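Local coordinates for chitin elicitor receptor kinase 1 (Arabidopsis thaliana, PDB 4EBY), which binds chitin oligomers through its LysM ectodomain and, as a plant immune receptor kinase, is activated by the dimerization that chitin induces, at residues S155-A158 against R159-V163. Sequence-based numbering, arbitrary orientation.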
ATOM      1  N   SER A 155       7.645   9.207 -15.908  1.00 29.08           N
ATOM      2  CA  SER A 155       6.685   9.499 -16.975  1.00 32.63           C
ATOM      3  C   SER A 155       5.512   8.518 -17.013  1.00 30.05           C
ATOM      4  O   SER A 155       4.368   8.934 -17.189  1.00 33.73           O
ATOM      5  CB  SER A 155       7.368   9.585 -18.349  1.00 38.19           C
ATOM      6  OG  SER A 155       8.279   8.520 -18.536  1.00 51.82           O
ATOM      7  N   SER A 156       5.771   7.223 -16.833  1.00 32.33           N
ATOM      8  CA  SER A 156       4.676   6.246 -16.867  1.00 30.54           C
ATOM      9  C   SER A 156       3.720   6.388 -15.685  1.00 33.69           C
ATOM     10  O   SER A 156       2.515   6.229 -15.838  1.00 32.72           O
ATOM     11  CB  SER A 156       5.190   4.806 -16.963  1.00 30.70           C
ATOM     12  OG  SER A 156       5.731   4.357 -15.733  1.00 32.91           O
ATOM     13  N   ILE A 157       4.252   6.694 -14.505  1.00 25.77           N
ATOM     14  CA  ILE A 157       3.388   6.894 -13.342  1.00 25.70           C
ATOM     15  C   ILE A 157       2.622   8.215 -13.457  1.00 26.44           C
ATOM     16  O   ILE A 157       1.466   8.308 -13.061  1.00 29.46           O
ATOM     17  CB  ILE A 157       4.182   6.804 -12.015  1.00 23.83           C
ATOM     18  CG1 ILE A 157       4.643   5.359 -11.785  1.00 22.70           C
ATOM     19  CG2 ILE A 157       3.300   7.246 -10.832  1.00 23.30           C
ATOM     20  CD1 ILE A 157       5.724   5.205 -10.728  1.00 20.67           C
ATOM     21  N   ALA A 158       3.265   9.234 -14.015  1.00 27.26           N
ATOM     22  CA  ALA A 158       2.596  10.511 -14.239  1.00 29.84           C
ATOM     23  C   ALA A 158       1.411  10.319 -15.179  1.00 34.75           C
ATOM     24  O   ALA A 158       0.329  10.858 -14.952  1.00 33.51           O
ATOM     25  CB  ALA A 158       3.562  11.515 -14.818  1.00 31.11           C
ATOM     26  N   ARG A 159       1.634   9.546 -16.238  1.00 35.17           N
ATOM     27  CA  ARG A 159       0.609   9.291 -17.249  1.00 42.08           C
ATOM     28  C   ARG A 159      -0.567   8.512 -16.674  1.00 41.48           C
ATOM     29  O   ARG A 159      -1.728   8.856 -16.904  1.00 46.38           O
ATOM     30  CB  ARG A 159       1.220   8.539 -18.434  1.00 49.33           C
ATOM     31  CG  ARG A 159       0.235   8.172 -19.530  1.00 59.61           C
ATOM     32  CD  ARG A 159       0.929   7.416 -20.656  1.00 71.75           C
ATOM     33  NE  ARG A 159       1.872   6.425 -20.140  1.00 83.23           N
ATOM     34  CZ  ARG A 159       2.387   5.432 -20.857  1.00 87.82           C
ATOM     35  NH1 ARG A 159       2.046   5.281 -22.131  1.00 91.22           N
ATOM     36  NH2 ARG A 159       3.239   4.580 -20.297  1.00 83.51           N
ATOM     37  N   SER A 160      -0.263   7.468 -15.913  1.00 37.40           N
ATOM     38  CA  SER A 160      -1.288   6.595 -15.349  1.00 38.81           C
ATOM     39  C   SER A 160      -2.017   7.205 -14.149  1.00 43.50           C
ATOM     40  O   SER A 160      -3.184   6.904 -13.916  1.00 42.92           O
ATOM     41  CB  SER A 160      -0.686   5.245 -14.964  1.00 39.65           C
ATOM     42  OG  SER A 160       0.141   5.366 -13.818  1.00 37.32           O
ATOM     43  N   SER A 161      -1.336   8.060 -13.387  1.00 32.49           N
ATOM     44  CA  SER A 161      -1.948   8.666 -12.208  1.00 28.14           C
ATOM     45  C   SER A 161      -2.748   9.919 -12.561  1.00 31.24           C
ATOM     46  O   SER A 161      -3.671  10.293 -11.847  1.00 35.45           O
ATOM     47  CB  SER A 161      -0.878   9.030 -11.179  1.00 29.99           C
ATOM     48  OG  SER A 161      -0.078  10.099 -11.667  1.00 26.12           O
ATOM     49  N   GLY A 162      -2.380  10.576 -13.653  1.00 32.50           N
ATOM     50  CA  GLY A 162      -3.013  11.828 -14.027  1.00 38.26           C
ATOM     51  C   GLY A 162      -2.485  12.995 -13.210  1.00 40.30           C
ATOM     52  O   GLY A 162      -3.123  14.048 -13.123  1.00 32.76           O
ATOM     53  N   VAL A 163      -1.315  12.796 -12.605  1.00 31.07           N
ATOM     54  CA  VAL A 163      -0.643  13.827 -11.820  1.00 32.05           C
ATOM     55  C   VAL A 163       0.643  14.211 -12.546  1.00 26.64           C
ATOM     56  O   VAL A 163       1.320  13.346 -13.098  1.00 30.12           O
ATOM     57  CB  VAL A 163      -0.301  13.295 -10.393  1.00 27.70           C
ATOM     58  CG1 VAL A 163       0.483  14.331  -9.601  1.00 26.00           C
ATOM     59  CG2 VAL A 163      -1.567  12.927  -9.643  1.00 29.20           C
TER
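An ST turn closes the C-terminal end of helix 154-161, the first helix of a LysM domain, where Ser161 and Val163 meet the backbone carbonyls of Ile157 and Ala158 in the last turn. Ser161 works in both directions. Its OG donates to Ile157 O at 2.7 Å, while Val163 N, two residues on, donates to that same OG at 3.1 Å. With chi1 at 69°, OG sits between its own backbone N and carbonyl carbon, turned back along the helix toward the preceding turn. The hydroxyl thereby adds a second bond to the routine one from Ser161 N, at 2.8 Å, and the two reach Ile157 O from opposite faces of the carbonyl plane. Ala158 O receives Gly162 N at 3.0 Å and, more weakly, Val163 N. Gly162 has a positive phi, 78°, and there the chain leaves the helix. One residue earlier than the Ser161 N bond, Ser160 N bonds to Ser156 O at 3.0 Å; Ser160 OG lies 3.2 Å from Ser156 O and 3.3 Å from Ile157 O, weak alternatives for its single proton. On the outer side the poorly ordered Arg159 chain, extended until it bends at chi3 (42°), brings the edge of its guanidinium, through NH2, to 3.9 Å from Ser156 CB. Ser156 OG is hydrogen-bonded to Ser153 N, just ahead of the helix. Ile157 and Val163 pack on Leu168 of helix 165-171, with Val186 and Pro187 as their respective contacts on strand 183-187. Donor and acceptor at once, the Ser161 hydroxyl is fixed in rotation and gives Val163 N a better acceptor than Ala158 O as the helix ends.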